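Local atomic coordinates of putative ABC transporter amino acid-binding protein (Sinorhizobium meliloti, PDB entry 2Q88), a protein that binds the compatible solute ectoine and probably passes it to an ABC transporter as its substrate-binding component. Residues Ala205-Arg208 with Leu214-Ala217; Ala217-Leu222 with Thr248-Leu253. All coordinates share one frame; numbering follows the deposited sequence.

Contact 1 of 2, residues Ala205-Arg208 with Leu214-Ala217; sequences AAFR and LRDA. With CD (cadmium ion), chain D.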
loop_
_atom_site.group_PDB
_atom_site.type_symbol
_atom_site.label_atom_id
_atom_site.label_comp_id
_atom_site.label_asym_id
_atom_site.label_seq_id
_atom_site.Cartn_x
_atom_site.Cartn_y
_atom_site.Cartn_z
ATOM N N ALA A 205 9.305 1.075 -2.774
ATOM C CA ALA A 205 9.163 2.408 -3.336
ATOM C C ALA A 205 9.178 2.293 -4.869
ATOM O O ALA A 205 9.957 1.521 -5.415
ATOM C CB ALA A 205 10.283 3.316 -2.846
ATOM N N ALA A 206 8.310 3.037 -5.552
ATOM C CA ALA A 206 8.288 3.019 -7.019
ATOM C C ALA A 206 8.824 4.328 -7.588
ATOM O O ALA A 206 8.414 5.404 -7.153
ATOM C CB ALA A 206 6.894 2.777 -7.529
ATOM N N PHE A 207 9.707 4.217 -8.581
ATOM C CA PHE A 207 10.298 5.373 -9.242
ATOM C C PHE A 207 9.959 5.344 -10.717
ATOM O O PHE A 207 9.621 4.297 -11.257
ATOM C CB PHE A 207 11.818 5.369 -9.059
ATOM C CG PHE A 207 12.247 5.316 -7.623
ATOM C CD1 PHE A 207 12.413 4.089 -6.977
ATOM C CD2 PHE A 207 12.479 6.485 -6.912
ATOM C CE1 PHE A 207 12.802 4.035 -5.634
ATOM C CE2 PHE A 207 12.869 6.435 -5.576
ATOM C CZ PHE A 207 13.025 5.206 -4.939
ATOM N N ARG A 208 10.037 6.506 -11.354
ATOM C CA ARG A 208 9.856 6.615 -12.794
ATOM C C ARG A 208 10.910 5.733 -13.475
ATOM O O ARG A 208 12.069 5.706 -13.045
ATOM C CB ARG A 208 10.031 8.077 -13.205
ATOM C CG ARG A 208 8.947 8.642 -14.092
ATOM C CD ARG A 208 9.283 10.032 -14.664
ATOM N NE ARG A 208 10.466 9.984 -15.526
ATOM C CZ ARG A 208 11.614 10.626 -15.304
ATOM N NH1 ARG A 208 11.768 11.416 -14.245
ATOM N NH2 ARG A 208 12.614 10.486 -16.163
ATOM N N LEU A 214 18.361 6.719 -9.513
ATOM C CA LEU A 214 17.849 7.056 -8.171
ATOM C C LEU A 214 17.307 5.814 -7.439
ATOM O O LEU A 214 17.522 5.655 -6.239
ATOM C CB LEU A 214 16.789 8.167 -8.244
ATOM C CG LEU A 214 16.021 8.568 -6.973
ATOM C CD1 LEU A 214 16.936 9.197 -5.916
ATOM C CD2 LEU A 214 14.861 9.507 -7.327
ATOM N N ARG A 215 16.614 4.944 -8.164
ATOM C CA ARG A 215 16.181 3.645 -7.624
ATOM C C ARG A 215 17.378 2.823 -7.103
ATOM O O ARG A 215 17.318 2.294 -5.993
ATOM C CB ARG A 215 15.387 2.868 -8.681
ATOM C CG ARG A 215 14.752 1.570 -8.211
ATOM C CD ARG A 215 15.687 0.381 -8.202
ATOM N NE ARG A 215 16.398 0.241 -9.468
ATOM C CZ ARG A 215 15.923 -0.406 -10.518
ATOM N NH1 ARG A 215 14.729 -0.987 -10.463
ATOM N NH2 ARG A 215 16.649 -0.485 -11.628
ATOM N N ASP A 216 18.460 2.746 -7.887
ATOM C CA ASP A 216 19.702 2.059 -7.472
ATOM C C ASP A 216 20.265 2.593 -6.169
ATOM O O ASP A 216 20.604 1.822 -5.277
ATOM C CB ASP A 216 20.806 2.182 -8.533
ATOM C CG ASP A 216 20.473 1.477 -9.825
ATOM O OD1 ASP A 216 19.453 0.757 -9.905
ATOM O OD2 ASP A 216 21.212 1.592 -10.822
ATOM N N ALA A 217 20.402 3.917 -6.084
ATOM C CA ALA A 217 20.888 4.589 -4.878
ATOM C C ALA A 217 20.012 4.326 -3.647
ATOM O O ALA A 217 20.512 4.059 -2.545
ATOM C CB ALA A 217 21.003 6.085 -5.136
HETATM CD CD CD D . 21.661 1.365 -12.930
HETATM O O HOH W 1 22.530 3.520 -13.499
HETATM O O HOH W 2 21.207 -0.179 -12.706
HETATM O O HOH W 3 21.678 0.232 -15.160
#

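Contact 2 of 2, residues Ala217-Leu222 with Thr248-Leu253; sequences AFDVEL and TTREKL. With CD (cadmium ion), chain B.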
loop_
_atom_site.group_PDB
_atom_site.type_symbol
_atom_site.label_atom_id
_atom_site.label_comp_id
_atom_site.label_asym_id
_atom_site.label_seq_id
_atom_site.Cartn_x
_atom_site.Cartn_y
_atom_site.Cartn_z
ATOM N N ALA A 217 20.402 3.917 -6.084
ATOM C CA ALA A 217 20.888 4.589 -4.878
ATOM C C ALA A 217 20.012 4.326 -3.647
ATOM O O ALA A 217 20.512 4.059 -2.545
ATOM C CB ALA A 217 21.003 6.085 -5.136
ATOM N N PHE A 218 18.702 4.408 -3.841
ATOM C CA PHE A 218 17.734 4.072 -2.807
ATOM C C PHE A 218 17.952 2.619 -2.355
ATOM O O PHE A 218 18.001 2.325 -1.164
ATOM C CB PHE A 218 16.324 4.271 -3.378
ATOM C CG PHE A 218 15.216 4.101 -2.377
ATOM C CD1 PHE A 218 14.609 2.850 -2.187
ATOM C CD2 PHE A 218 14.747 5.189 -1.645
ATOM C CE1 PHE A 218 13.562 2.694 -1.261
ATOM C CE2 PHE A 218 13.701 5.036 -0.711
ATOM C CZ PHE A 218 13.109 3.788 -0.533
ATOM N N ASP A 219 18.119 1.720 -3.321
ATOM C CA ASP A 219 18.308 0.302 -3.040
ATOM C C ASP A 219 19.595 -0.004 -2.283
ATOM O O ASP A 219 19.604 -0.882 -1.437
ATOM C CB ASP A 219 18.256 -0.510 -4.334
ATOM C CG ASP A 219 16.852 -0.983 -4.664
ATOM O OD1 ASP A 219 15.982 -0.895 -3.780
ATOM O OD2 ASP A 219 16.535 -1.479 -5.767
ATOM N N VAL A 220 20.671 0.728 -2.574
ATOM C CA VAL A 220 21.937 0.532 -1.865
ATOM C C VAL A 220 21.731 0.804 -0.364
ATOM O O VAL A 220 22.167 0.026 0.484
ATOM C CB VAL A 220 23.084 1.389 -2.482
ATOM C CG1 VAL A 220 24.276 1.486 -1.547
ATOM C CG2 VAL A 220 23.535 0.796 -3.823
ATOM N N GLU A 221 21.024 1.882 -0.049
ATOM C CA GLU A 221 20.745 2.245 1.351
ATOM C C GLU A 221 19.763 1.290 2.030
ATOM O O GLU A 221 19.895 1.001 3.226
ATOM C CB GLU A 221 20.204 3.678 1.453
ATOM C CG GLU A 221 21.182 4.790 1.059
ATOM C CD GLU A 221 22.585 4.609 1.615
ATOM O OE1 GLU A 221 22.748 4.498 2.852
ATOM O OE2 GLU A 221 23.543 4.590 0.807
ATOM N N LEU A 222 18.755 0.849 1.287
ATOM C CA LEU A 222 17.770 -0.114 1.805
ATOM C C LEU A 222 18.439 -1.419 2.223
ATOM O O LEU A 222 18.108 -1.985 3.264
ATOM C CB LEU A 222 16.665 -0.377 0.775
ATOM C CG LEU A 222 15.557 -1.415 1.071
ATOM C CD1 LEU A 222 14.774 -1.024 2.334
ATOM C CD2 LEU A 222 14.588 -1.538 -0.115
ATOM N N THR A 248 12.300 -12.329 0.235
ATOM C CA THR A 248 11.909 -12.263 -1.179
ATOM C C THR A 248 12.640 -11.157 -1.957
ATOM O O THR A 248 13.493 -10.461 -1.400
ATOM C CB THR A 248 10.342 -12.202 -1.313
ATOM O OG1 THR A 248 9.962 -12.311 -2.692
ATOM C CG2 THR A 248 9.767 -10.842 -0.854
ATOM N N THR A 249 12.350 -11.023 -3.251
ATOM C CA THR A 249 13.030 -10.030 -4.084
ATOM C C THR A 249 12.058 -9.390 -5.051
ATOM O O THR A 249 10.977 -9.927 -5.295
ATOM C CB THR A 249 14.189 -10.648 -4.906
ATOM O OG1 THR A 249 13.661 -11.631 -5.806
ATOM C CG2 THR A 249 15.173 -11.413 -4.032
ATOM N N ARG A 250 12.464 -8.261 -5.626
ATOM C CA ARG A 250 11.658 -7.579 -6.627
ATOM C C ARG A 250 11.357 -8.497 -7.811
ATOM O O ARG A 250 10.222 -8.569 -8.255
ATOM C CB ARG A 250 12.339 -6.289 -7.091
ATOM C CG ARG A 250 11.528 -5.458 -8.086
ATOM C CD ARG A 250 12.325 -4.380 -8.822
ATOM N NE ARG A 250 13.614 -4.868 -9.345
ATOM C CZ ARG A 250 14.806 -4.449 -8.909
ATOM N NH1 ARG A 250 14.890 -3.533 -7.946
ATOM N NH2 ARG A 250 15.915 -4.954 -9.436
ATOM N N GLU A 251 12.362 -9.222 -8.303
ATOM C CA GLU A 251 12.126 -10.062 -9.483
ATOM C C GLU A 251 11.148 -11.214 -9.227
ATOM O O GLU A 251 10.329 -11.522 -10.090
ATOM C CB GLU A 251 13.428 -10.559 -10.110
ATOM C CG GLU A 251 13.267 -10.863 -11.600
ATOM C CD GLU A 251 14.359 -11.753 -12.152
ATOM O OE1 GLU A 251 14.502 -11.829 -13.398
ATOM O OE2 GLU A 251 15.075 -12.394 -11.353
ATOM N N LYS A 252 11.200 -11.821 -8.042
ATOM C CA LYS A 252 10.230 -12.868 -7.661
ATOM C C LYS A 252 8.785 -12.363 -7.535
ATOM O O LYS A 252 7.840 -13.044 -7.945
ATOM C CB LYS A 252 10.637 -13.532 -6.350
ATOM C CG LYS A 252 11.795 -14.516 -6.451
ATOM C CD LYS A 252 12.461 -14.657 -5.085
ATOM C CE LYS A 252 13.165 -15.995 -4.918
ATOM N NZ LYS A 252 13.684 -16.129 -3.517
ATOM N N LEU A 253 8.612 -11.184 -6.941
ATOM C CA LEU A 253 7.283 -10.597 -6.768
ATOM C C LEU A 253 6.723 -10.076 -8.086
ATOM O O LEU A 253 5.514 -9.990 -8.258
ATOM C CB LEU A 253 7.320 -9.463 -5.740
ATOM C CG LEU A 253 7.807 -9.771 -4.323
ATOM C CD1 LEU A 253 8.128 -8.478 -3.611
ATOM C CD2 LEU A 253 6.789 -10.579 -3.552
HETATM CD CD CD B . 17.198 -12.201 -12.779
HETATM O O HOH W 4 18.201 -10.754 -11.018
HETATM O O HOH W 5 17.151 -14.459 -12.717
HETATM O O HOH W 6 16.928 -10.794 -13.359
#

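Contact 1 of 2, residues Ala205-Arg208 with Leu214-Ala217
Phe-207 lays one face of its ring against the start of helix 212-228, where Arg-215 and Leu-214 meet it. The packed part is centred on Arg-215. Its CA sits over the ring face as a CH-pi contact, 4.1 Å from the ring centroid of Phe-207 and 22° off the normal, displaced toward the rim. Arg-215 CB lies 3.6 Å from Phe-207 CD1, the shortest approach in the contact. Arg-215 CG follows at 3.7 Å from Phe-207 CD1. On Phe-207, CG is anti to the carbonyl carbon (chi1 -56°), which turns the ring onto the helix. The Leu-214 side chain crosses that of Phe-207 at about a right angle on the CD2-CE2 side, its CD2 3.9 Å from Phe-207 CD2. Lys-5, Leu-6 and Leu-9 of helix 5-12 touch this leucine too, and Phe-218 meets the Phe-207 ring edge-to-face. Replacing this phenylalanine by an alanine is likely to open a gap beside the helix and leave Arg-215 CA and Leu-214 CD2 without their aromatic partner.

The solvent side is built differently. The Arg-215 chain bends at chi2 and chi3 and carries its guanidinium away from the strand, turned 71° from the ring plane. Arg-215 NE bonds to Asp-216 OD1 at 3.1 Å as a salt bridge, with the acceptor near the guanidinium plane, and NH1 bonds to Tyr-92 O. The other oxygen, Asp-216 OD2, binds a cadmium ion at 2.2 Å, a site completed by Glu-212 one turn earlier and by waters. No hydrogen bond links 205-208 with 214-217. Arg-215 serves both sides, its aliphatic stem on the ring and its charge toward the metal-bound carboxylate, which probably helps to offset the charge of Asp-216.

Contact 2 of 2, residues Ala217-Leu222 with Thr248-Leu253
Asp-219 and Arg-250 reach toward each other and meet at their polar ends. Their CA atoms are 10.9 Å apart, and no other pair bridges these two segments. The side chains run at an oblique angle, yet the flat groups are turned only 27° from one another. Asp-219 OD2 lies at the edge of the guanidinium, near its plane, 3.4 Å from Arg-250 NH1. The resulting salt bridge is weak as a hydrogen bond, with an N-H...O angle of 133°. Arg-250 is stretched as far as CD and then bends at chi3 (46°), which swings NH1 round to the carboxylate.

Both groups have stronger partners on strand 91-92 and just after it. Arg-250 NH1 bonds to Tyr-92 O, and Asp-219 OD1 takes the backbone N-H of Gln-94. Gln-94 OE1 in turn accepts from Arg-250 N.

Thr-249 is the N-cap of helix 250-254. Its OG1 accepts from Lys-252 N in a weak but fairly straight bond of 3.3 Å, and Leu-253 N bonds to Thr-249 O at 3.1 Å. This short C-terminal helix belongs to the lobe of the periplasmic-binding fold that also holds helix 212-228, and the Cys-87 to Cys-254 disulfide fastens it there. Thr-248 and Leu-253 touch Cys-202 of strand 201-202.

Next to Arg-250, the extended Glu-251 points its carboxylate elsewhere. A cadmium ion binds both of its oxygens, OE1 at 2.8 Å and OE2 at 2.6 Å, together with waters. On the far partner, helix 212-228 turns Phe-218 and Leu-222 inward onto Ile-45 of helix 37-48, while Asp-219 sits at the partly exposed flank from which it faces Arg-250.

Overall arrangement
From the N terminus, helix 5-12, helix 37-48 and strand 91-92 come first and later border the contacts. Contact 1 then closes a short loop, with five residues between its two segments, two of them already in the helix. Contact 2 starts at Ala-217, where contact 1 ends, and closes a longer loop of 25 residues, largely helical, back to helix 250-254. The loops neither nest nor cross; they follow one another along helix 212-228. Their centres lie 10 Å apart, and Ala-205 CB packs on Phe-218 CZ. Arg-215 and Arg-250 share Tyr-92 O, so strand 91-92 ties both contacts into one lobe.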